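Local coordinates for protein cysteine protease (Xylella fastidiosa, PDB 3OIS) that probably cleaves peptide bonds as a papain-family cysteine protease and also binds the nucleotide uridine-5'-diphosphate, at residues Arg112-His117 with Ile126-Lys131; Asp192-Cys197 with Ser202-Gly207; Val242-Asp245 with His250-Ile253. All coordinates share one frame; numbering follows the deposited sequence. Where two conformers were deposited one is given.

Contact 1 of 3, residues Arg112-His117 with Ile126-Lys131; sequences RKIEGH and IRDGIK. With UDP (uridine-5'-diphosphate), chain E.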
loop_
_atom_site.group_PDB
_atom_site.type_symbol
_atom_site.label_atom_id
_atom_site.label_comp_id
_atom_site.label_asym_id
_atom_site.label_seq_id
_atom_site.Cartn_x
_atom_site.Cartn_y
_atom_site.Cartn_z
ATOM N N ARG A 112 5.038 -12.892 -4.165
ATOM C CA ARG A 112 6.356 -13.248 -4.762
ATOM C C ARG A 112 6.296 -14.669 -5.415
ATOM O O ARG A 112 7.221 -15.062 -6.039
ATOM C CB ARG A 112 7.435 -13.154 -3.715
ATOM C CG ARG A 112 7.679 -11.563 -3.528
ATOM C CD ARG A 112 8.763 -11.318 -2.483
ATOM N NE ARG A 112 8.136 -11.758 -1.275
ATOM C CZ ARG A 112 8.731 -12.467 -0.371
ATOM N NH1 ARG A 112 10.041 -12.749 -0.505
ATOM N NH2 ARG A 112 8.015 -12.824 0.680
ATOM N N LYS A 113 5.187 -15.384 -5.238
ATOM C CA LYS A 113 4.873 -16.593 -6.075
ATOM C C LYS A 113 4.457 -16.190 -7.460
ATOM O O LYS A 113 4.584 -17.001 -8.413
ATOM C CB LYS A 113 3.742 -17.433 -5.436
ATOM C CG LYS A 113 4.162 -18.003 -4.036
ATOM C CD LYS A 113 5.340 -19.000 -4.049
ATOM C CE LYS A 113 4.969 -20.332 -4.692
ATOM N NZ LYS A 113 6.247 -21.169 -4.937
ATOM N N ILE A 114 3.911 -14.990 -7.641
ATOM C CA ILE A 114 3.491 -14.523 -8.944
ATOM C C ILE A 114 4.640 -13.815 -9.713
ATOM O O ILE A 114 4.931 -14.144 -10.901
ATOM C CB ILE A 114 2.287 -13.485 -8.834
ATOM C CG1 ILE A 114 1.124 -14.243 -8.184
ATOM C CG2 ILE A 114 1.883 -13.082 -10.196
ATOM C CD1 ILE A 114 -0.032 -13.318 -7.682
ATOM N N GLU A 115 5.277 -12.871 -9.004
ATOM C CA GLU A 115 6.343 -12.063 -9.587
ATOM C C GLU A 115 7.378 -11.781 -8.473
ATOM O O GLU A 115 6.987 -11.404 -7.352
ATOM C CB GLU A 115 5.670 -10.769 -10.084
ATOM C CG GLU A 115 6.674 -9.703 -10.601
ATOM C CD GLU A 115 6.896 -9.756 -12.100
ATOM O OE1 GLU A 115 5.999 -10.173 -12.883
ATOM O OE2 GLU A 115 7.935 -9.207 -12.563
ATOM N N GLY A 116 8.648 -11.907 -8.788
ATOM C CA GLY A 116 9.736 -11.835 -7.791
ATOM C C GLY A 116 9.993 -13.278 -7.355
ATOM O O GLY A 116 9.802 -14.251 -8.128
ATOM N N HIS A 117 10.451 -13.411 -6.126
ATOM C CA HIS A 117 10.797 -14.754 -5.615
ATOM C C HIS A 117 10.741 -14.708 -4.083
ATOM O O HIS A 117 11.163 -13.715 -3.470
ATOM C CB HIS A 117 12.177 -15.263 -6.119
ATOM C CG HIS A 117 12.415 -16.706 -5.811
ATOM N ND1 HIS A 117 12.305 -17.703 -6.765
ATOM C CD2 HIS A 117 12.708 -17.325 -4.646
ATOM C CE1 HIS A 117 12.541 -18.876 -6.190
ATOM N NE2 HIS A 117 12.775 -18.669 -4.907
ATOM N N ILE A 126 1.265 -3.967 -6.851
ATOM C CA ILE A 126 -0.084 -3.874 -6.209
ATOM C C ILE A 126 -1.084 -4.848 -6.797
ATOM O O ILE A 126 -1.798 -5.581 -6.041
ATOM C CB ILE A 126 -0.624 -2.440 -6.259
ATOM C CG1 ILE A 126 0.393 -1.594 -5.459
ATOM C CG2 ILE A 126 -2.058 -2.428 -5.563
ATOM C CD1 ILE A 126 0.107 -0.130 -5.652
ATOM N N ARG A 127 -1.057 -4.955 -8.122
ATOM C CA ARG A 127 -2.039 -5.798 -8.767
ATOM C C ARG A 127 -1.877 -7.262 -8.337
ATOM O O ARG A 127 -2.858 -8.049 -8.321
ATOM C CB ARG A 127 -2.002 -5.663 -10.285
ATOM C CG ARG A 127 -0.738 -6.371 -10.968
ATOM C CD ARG A 127 -0.732 -6.264 -12.543
ATOM N NE ARG A 127 -1.995 -6.792 -12.890
ATOM C CZ ARG A 127 -2.995 -6.127 -13.489
ATOM N NH1 ARG A 127 -2.819 -4.940 -14.137
ATOM N NH2 ARG A 127 -4.186 -6.738 -13.518
ATOM N N ASP A 128 -0.664 -7.657 -7.979
ATOM C CA ASP A 128 -0.425 -9.033 -7.559
ATOM C C ASP A 128 -0.837 -9.258 -6.074
ATOM O O ASP A 128 -1.401 -10.277 -5.738
ATOM C CB ASP A 128 1.074 -9.382 -7.710
ATOM C CG ASP A 128 1.451 -9.538 -9.170
ATOM O OD1 ASP A 128 0.513 -9.728 -10.009
ATOM O OD2 ASP A 128 2.667 -9.493 -9.473
ATOM N N GLY A 129 -0.639 -8.231 -5.238
ATOM C CA GLY A 129 -1.205 -8.289 -3.868
ATOM C C GLY A 129 -2.727 -8.411 -3.969
ATOM O O GLY A 129 -3.318 -9.136 -3.198
ATOM N N ILE A 130 -3.339 -7.653 -4.877
ATOM C CA ILE A 130 -4.790 -7.741 -5.080
ATOM C C ILE A 130 -5.237 -9.106 -5.602
ATOM O O ILE A 130 -6.192 -9.679 -5.123
ATOM C CB ILE A 130 -5.234 -6.589 -5.960
ATOM C CG1 ILE A 130 -5.119 -5.310 -5.153
ATOM C CG2 ILE A 130 -6.740 -6.714 -6.386
ATOM C CD1 ILE A 130 -5.347 -4.061 -6.092
ATOM N N LYS A 131 -4.491 -9.679 -6.531
ATOM C CA LYS A 131 -4.751 -11.042 -6.955
ATOM C C LYS A 131 -4.732 -12.059 -5.785
ATOM O O LYS A 131 -5.607 -12.938 -5.732
ATOM C CB LYS A 131 -3.746 -11.463 -7.992
ATOM C CG LYS A 131 -4.240 -12.720 -8.784
ATOM C CD LYS A 131 -5.023 -12.377 -10.028
ATOM C CE LYS A 131 -5.442 -13.601 -10.739
ATOM N NZ LYS A 131 -6.386 -13.150 -11.759
HETATM N N1 UDP E . -10.181 -8.074 -13.002
HETATM C C2 UDP E . -10.322 -6.855 -12.398
HETATM N N3 UDP E . -11.123 -6.775 -11.265
HETATM C C4 UDP E . -11.745 -7.871 -10.761
HETATM C C5 UDP E . -11.643 -9.122 -11.396
HETATM C C6 UDP E . -10.745 -9.204 -12.470
HETATM O O2 UDP E . -9.783 -5.868 -12.789
HETATM O O4 UDP E . -12.528 -7.674 -9.775
HETATM C "C1'" UDP E . -9.408 -8.075 -14.293
HETATM C "C2'" UDP E . -7.912 -7.925 -14.121
HETATM O "O2'" UDP E . -7.464 -7.301 -15.322
HETATM C "C3'" UDP E . -7.535 -9.354 -14.121
HETATM C "C4'" UDP E . -8.438 -9.933 -15.234
HETATM O "O4'" UDP E . -9.700 -9.256 -15.053
HETATM O "O3'" UDP E . -6.173 -9.424 -14.534
HETATM C "C5'" UDP E . -8.531 -11.451 -15.115
HETATM O "O5'" UDP E . -9.145 -11.730 -13.859
HETATM P PA UDP E . -9.770 -13.074 -13.480
HETATM O O1A UDP E . -9.966 -13.250 -12.024
HETATM O O2A UDP E . -10.958 -13.372 -14.327
HETATM O O3A UDP E . -8.546 -14.032 -13.968
HETATM P PB UDP E . -8.151 -15.583 -13.735
HETATM O O1B UDP E . -7.920 -16.159 -15.055
HETATM O O2B UDP E . -6.998 -15.512 -12.876
HETATM O O3B UDP E . -9.218 -16.364 -13.031
#
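Ile114 lies against the carboxylate of Asp128, and these two residues account for most of the surface buried here. The methyl branch CG2 of Ile114, anti to its backbone N (chi1 -62°), meets Asp128 OD1 at 3.6 Å, while CD1 reaches past it between the base of Asp128 and Lys131 CB, 4.2 Å from the latter. A branched side chain suits the place, since one arm covers Asp128 while the other extends to Lys131. The short side chain of Asp128, its CG beside the backbone N (chi1 -73°), stays close to its own helix and lets Ile114 and the base of Glu115 lie against its carboxylate. Glu115 CB is 3.3 Å from Asp128 OD2, but its carboxylate bends off at chi2, leaving OE1 4.8 Å from that oxygen, which probably eases the repulsion between like charges. Lys131 turns its base to Ile114 and its long chain away, so that NZ donates to UDP O2B at 2.7 Å and weakly to the bridging O3A. The contact sets the weakly bonded last residues of helix 104-114 against helix 126-135, whose Ile126 and Ile130 pack on helix 78-93 and strand 280-287.

Contact 2 of 3, residues Asp192-Cys197 with Ser202-Gly207; sequences DHLKAC and SPFVFG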
loop_
_atom_site.group_PDB
_atom_site.type_symbol
_atom_site.label_atom_id
_atom_site.label_comp_id
_atom_site.label_asym_id
_atom_site.label_seq_id
_atom_site.Cartn_x
_atom_site.Cartn_y
_atom_site.Cartn_z
ATOM N N ASP A 192 -10.351 14.723 -9.169
ATOM C CA ASP A 192 -11.773 14.642 -8.793
ATOM C C ASP A 192 -12.233 13.185 -8.643
ATOM O O ASP A 192 -13.158 12.867 -7.873
ATOM C CB ASP A 192 -12.603 15.345 -9.881
ATOM C CG ASP A 192 -12.494 16.859 -9.830
ATOM O OD1 ASP A 192 -11.999 17.485 -8.854
ATOM O OD2 ASP A 192 -13.018 17.435 -10.790
ATOM N N HIS A 193 -11.608 12.281 -9.367
ATOM C CA HIS A 193 -11.935 10.865 -9.213
ATOM C C HIS A 193 -11.377 10.309 -7.905
ATOM O O HIS A 193 -12.065 9.574 -7.238
ATOM C CB HIS A 193 -11.424 10.049 -10.360
ATOM C CG HIS A 193 -12.245 10.203 -11.592
ATOM N ND1 HIS A 193 -12.813 9.131 -12.242
ATOM C CD2 HIS A 193 -12.630 11.315 -12.271
ATOM C CE1 HIS A 193 -13.505 9.567 -13.276
ATOM N NE2 HIS A 193 -13.404 10.886 -13.325
ATOM N N LEU A 194 -10.146 10.704 -7.552
ATOM C CA LEU A 194 -9.578 10.328 -6.253
ATOM C C LEU A 194 -10.424 10.935 -5.132
ATOM O O LEU A 194 -10.648 10.286 -4.114
ATOM C CB LEU A 194 -8.126 10.778 -6.078
ATOM C CG LEU A 194 -7.205 10.323 -7.243
ATOM C CD1 LEU A 194 -5.705 10.883 -7.045
ATOM C CD2 LEU A 194 -7.203 8.810 -7.299
ATOM N N LYS A 195 -10.867 12.169 -5.326
ATOM C CA LYS A 195 -11.672 12.774 -4.240
ATOM C C LYS A 195 -13.023 12.048 -4.146
ATOM O O LYS A 195 -13.523 11.806 -3.036
ATOM C CB LYS A 195 -11.868 14.287 -4.410
ATOM C CG LYS A 195 -10.640 15.218 -4.292
ATOM C CD LYS A 195 -11.091 16.668 -4.704
ATOM C CE LYS A 195 -10.015 17.646 -4.340
ATOM N NZ LYS A 195 -10.443 19.037 -4.742
ATOM N N ALA A 196 -13.638 11.725 -5.285
ATOM C CA ALA A 196 -14.970 11.108 -5.285
ATOM C C ALA A 196 -14.910 9.750 -4.610
ATOM O O ALA A 196 -15.858 9.354 -3.890
ATOM C CB ALA A 196 -15.455 10.929 -6.662
ATOM N N CYS A 197 -13.803 9.026 -4.851
ATOM C CA CYS A 197 -13.617 7.721 -4.194
ATOM C C CYS A 197 -13.664 7.905 -2.651
ATOM O O CYS A 197 -14.394 7.199 -1.925
ATOM C CB CYS A 197 -12.255 7.122 -4.632
ATOM S SG CYS A 197 -11.999 5.427 -4.113
ATOM N N SER A 202 -14.548 5.367 0.534
ATOM C CA SER A 202 -13.619 4.306 0.107
ATOM C C SER A 202 -12.148 4.806 0.028
ATOM O O SER A 202 -11.834 5.679 -0.708
ATOM C CB SER A 202 -14.035 3.770 -1.267
ATOM O OG SER A 202 -15.341 3.272 -1.244
ATOM N N PRO A 203 -11.267 4.246 0.821
ATOM C CA PRO A 203 -9.823 4.511 0.655
ATOM C C PRO A 203 -9.326 3.841 -0.639
ATOM O O PRO A 203 -9.947 2.885 -1.131
ATOM C CB PRO A 203 -9.202 3.734 1.808
ATOM C CG PRO A 203 -10.197 3.622 2.730
ATOM C CD PRO A 203 -11.449 3.252 1.875
ATOM N N PHE A 204 -8.123 4.280 -1.081
ATOM C CA PHE A 204 -7.509 3.559 -2.225
ATOM C C PHE A 204 -6.024 3.404 -1.952
ATOM O O PHE A 204 -5.450 4.140 -1.141
ATOM C CB PHE A 204 -7.773 4.380 -3.534
ATOM C CG PHE A 204 -7.274 5.776 -3.499
ATOM C CD1 PHE A 204 -5.948 6.089 -3.828
ATOM C CD2 PHE A 204 -8.162 6.837 -3.287
ATOM C CE1 PHE A 204 -5.490 7.404 -3.767
ATOM C CE2 PHE A 204 -7.690 8.205 -3.302
ATOM C CZ PHE A 204 -6.359 8.460 -3.582
ATOM N N VAL A 205 -5.445 2.391 -2.589
ATOM C CA VAL A 205 -4.004 2.182 -2.503
ATOM C C VAL A 205 -3.410 2.663 -3.785
ATOM O O VAL A 205 -4.080 2.642 -4.818
ATOM C CB VAL A 205 -3.583 0.709 -2.321
ATOM C CG1 VAL A 205 -3.972 0.219 -0.930
ATOM C CG2 VAL A 205 -4.119 -0.150 -3.468
ATOM N N PHE A 206 -2.181 3.190 -3.677
ATOM C CA PHE A 206 -1.441 3.579 -4.871
ATOM C C PHE A 206 0.019 3.562 -4.621
ATOM O O PHE A 206 0.461 3.374 -3.488
ATOM C CB PHE A 206 -1.875 4.963 -5.354
ATOM C CG PHE A 206 -1.402 6.087 -4.480
ATOM C CD1 PHE A 206 -2.058 6.335 -3.230
ATOM C CD2 PHE A 206 -0.320 6.852 -4.847
ATOM C CE1 PHE A 206 -1.595 7.434 -2.415
ATOM C CE2 PHE A 206 0.186 7.916 -4.064
ATOM C CZ PHE A 206 -0.478 8.246 -2.845
ATOM N N GLY A 207 0.783 3.678 -5.715
ATOM C CA GLY A 207 2.232 3.551 -5.700
ATOM C C GLY A 207 2.829 4.906 -6.039
ATOM O O GLY A 207 2.238 5.722 -6.784
#
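Cys197 O accepts the backbone N-H of Ser202 at 3.1 Å, the one hydrogen bond between the two segments. The bond is moderately bent, 150° at the hydrogen, and the donor is tilted 26° from the carbonyl plane. It ties the last turn of helix 191-199 to the approach to strand 204-211; the chain bends sharply after the helix and the strand leaves steeply across its direction. Ser202 is small enough for its CB to lie 3.9 Å from Cys197 SG.

Beyond the turn the contact is apolar and centred on the ring of Phe204. CG of that residue sits between its own backbone N and carbonyl carbon (chi1 57°), which throws the ring toward the helix. Leu194 crosses it at about a right angle: CD2 stands over one face, 4.1 Å from the ring centroid and displaced toward the rim, in a CH-pi contact. Leucine suits the place because its CB packs at the CE2-CZ rim, 3.8 Å from Phe204 CE2, while its branched end carries CD2 over the face. Cys197 SG approaches obliquely, 5.5 Å from the same centroid and 4.2 Å from Phe204 CD2, as a sulfur-aromatic contact. Phe204 and Leu194 also both touch Ile274 of helix 271-274.

The contact packs a helix on the antiparallel sheet, consistent with the sheet-containing half of the papain fold. Chemically, a single main-chain bond spans the turn, while a methyl over the ring face and a sulfur placed obliquely to the ring join helix to sheet in a buried setting that asks for no side-chain charge.

Contact 3 of 3, residues Val242-Asp245 with His250-Ile253; sequences VGYD and HFRI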
loop_
_atom_site.group_PDB
_atom_site.type_symbol
_atom_site.label_atom_id
_atom_site.label_comp_id
_atom_site.label_asym_id
_atom_site.label_seq_id
_atom_site.Cartn_x
_atom_site.Cartn_y
_atom_site.Cartn_z
ATOM N N VAL A 242 -6.285 8.093 2.677
ATOM C CA VAL A 242 -7.503 8.051 3.524
ATOM C C VAL A 242 -8.202 9.344 3.567
ATOM O O VAL A 242 -9.137 9.513 4.366
ATOM C CB VAL A 242 -7.103 7.665 5.040
ATOM C CG1 VAL A 242 -6.506 6.228 5.078
ATOM C CG2 VAL A 242 -6.091 8.662 5.666
ATOM N N GLY A 243 -7.848 10.306 2.743
ATOM C CA GLY A 243 -8.520 11.621 2.851
ATOM C C GLY A 243 -7.871 12.721 2.066
ATOM O O GLY A 243 -6.895 12.516 1.343
ATOM N N TYR A 244 -8.500 13.905 2.051
ATOM C CA TYR A 244 -7.914 15.072 1.401
ATOM C C TYR A 244 -8.408 16.365 2.064
ATOM O O TYR A 244 -9.374 16.320 2.804
ATOM C CB TYR A 244 -8.291 15.113 -0.095
ATOM C CG TYR A 244 -9.785 15.240 -0.409
ATOM C CD1 TYR A 244 -10.593 14.144 -0.687
ATOM C CD2 TYR A 244 -10.339 16.507 -0.465
ATOM C CE1 TYR A 244 -11.961 14.307 -0.997
ATOM C CE2 TYR A 244 -11.666 16.689 -0.791
ATOM C CZ TYR A 244 -12.459 15.596 -1.075
ATOM O OH TYR A 244 -13.812 15.784 -1.407
ATOM N N ASP A 245 -7.714 17.462 1.813
ATOM C CA ASP A 245 -8.117 18.731 2.414
ATOM C C ASP A 245 -7.861 19.811 1.416
ATOM O O ASP A 245 -6.690 20.186 1.171
ATOM C CB ASP A 245 -7.414 18.986 3.763
ATOM C CG ASP A 245 -8.107 20.112 4.555
ATOM O OD1 ASP A 245 -8.830 20.886 3.916
ATOM O OD2 ASP A 245 -8.022 20.163 5.789
ATOM N N HIS A 250 -3.703 19.008 -0.102
ATOM C CA HIS A 250 -2.950 17.706 0.116
ATOM C C HIS A 250 -3.930 16.558 0.337
ATOM O O HIS A 250 -5.014 16.780 0.875
ATOM C CB HIS A 250 -2.020 17.765 1.299
ATOM C CG HIS A 250 -0.773 18.573 1.095
ATOM N ND1 HIS A 250 -0.788 19.941 0.866
ATOM C CD2 HIS A 250 0.530 18.205 1.116
ATOM C CE1 HIS A 250 0.460 20.369 0.739
ATOM N NE2 HIS A 250 1.276 19.337 0.921
ATOM N N PHE A 251 -3.550 15.354 -0.084
ATOM C CA PHE A 251 -4.191 14.084 0.261
ATOM C C PHE A 251 -3.499 13.503 1.473
ATOM O O PHE A 251 -2.270 13.676 1.677
ATOM C CB PHE A 251 -4.103 13.059 -0.916
ATOM C CG PHE A 251 -5.055 13.353 -2.040
ATOM C CD1 PHE A 251 -6.254 12.678 -2.131
ATOM C CD2 PHE A 251 -4.722 14.258 -2.996
ATOM C CE1 PHE A 251 -7.163 12.880 -3.151
ATOM C CE2 PHE A 251 -5.653 14.542 -4.071
ATOM C CZ PHE A 251 -6.866 13.838 -4.152
ATOM N N ARG A 252 -4.299 12.870 2.336
ATOM C CA ARG A 252 -3.751 12.282 3.581
ATOM C C ARG A 252 -3.396 10.830 3.318
ATOM O O ARG A 252 -4.218 10.051 2.800
ATOM C CB ARG A 252 -4.865 12.295 4.642
ATOM C CG ARG A 252 -4.416 11.876 6.045
ATOM C CD ARG A 252 -3.478 12.934 6.528
ATOM N NE ARG A 252 -3.279 12.749 7.980
ATOM C CZ ARG A 252 -2.439 13.488 8.721
ATOM N NH1 ARG A 252 -1.585 14.374 8.145
ATOM N NH2 ARG A 252 -2.412 13.319 10.070
ATOM N N ILE A 253 -2.151 10.481 3.645
ATOM C CA ILE A 253 -1.670 9.095 3.402
ATOM C C ILE A 253 -1.288 8.400 4.716
ATOM O O ILE A 253 -0.636 8.974 5.560
ATOM C CB ILE A 253 -0.571 9.066 2.291
ATOM C CG1 ILE A 253 0.577 9.899 2.668
ATOM C CG2 ILE A 253 -1.114 9.593 0.903
ATOM C CD1 ILE A 253 1.790 9.594 1.749
#
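Val242 and Gly243 both face Arg252, in the manner of a beta bulge: N of Val242 gives a 2.8 Å hydrogen bond to O of Arg252, and N of Arg252 gives one of the same length to O of Gly243. Toward the turn of the hairpin, Asp245 N reaches His250 O at 2.9 Å, and the reciprocal bond from His250 N to Asp245 O is weak. Between them lies the non-hydrogen-bonded pair Tyr244 and Phe251, whose CA atoms are 4.0 Å apart.

Side-chain packing differs on the two faces. Tyr244 and Phe251 share one, where Tyr244 CB sits over the Phe251 ring, 4.1 Å from its centroid, in a CH-pi contact; the two rings themselves meet obliquely, planes at 54°. Gly243 leaves Arg252 room on the other face, where Arg252 CG, anti to its backbone N (chi1 -173°), is laid 3.6 Å from Val242 CG2.

Polar ends are engaged by neighbours: Asp245 is salt-bridged to Lys60 and Arg252 to Glu263, and Tyr244 OH bonds to Pro58 O. The hairpin lies within the antiparallel sheet, strand 60-62 flanking 233-245 and strand 266-270 flanking 250-254, while helices 191-199 and 271-274 cover the aromatic face.

In the fold
Contacts 2 and 3 are neighbours, their centres 9 Å apart, and strands 204-211 and 233-245 run side by side in one sheet. Helix 191-199 joins them directly: Leu194 CB touches Phe251 CE1 at 3.7 Å, and Lys195 CB touches Tyr244 CE1 at 3.4 Å. Contact 1 lies about 22 Å from contact 2, centre to centre, yet Ile126 CG2 packs on Val205 CG2 at 3.7 Å, linking helix 126-135 to the sheet. Contacts 1 and 3 do not touch, their centres about 27 Å apart. Contact 1 alone reaches the nucleotide pocket; the Phe204 side chain of contact 2 is about 14 Å from UDP.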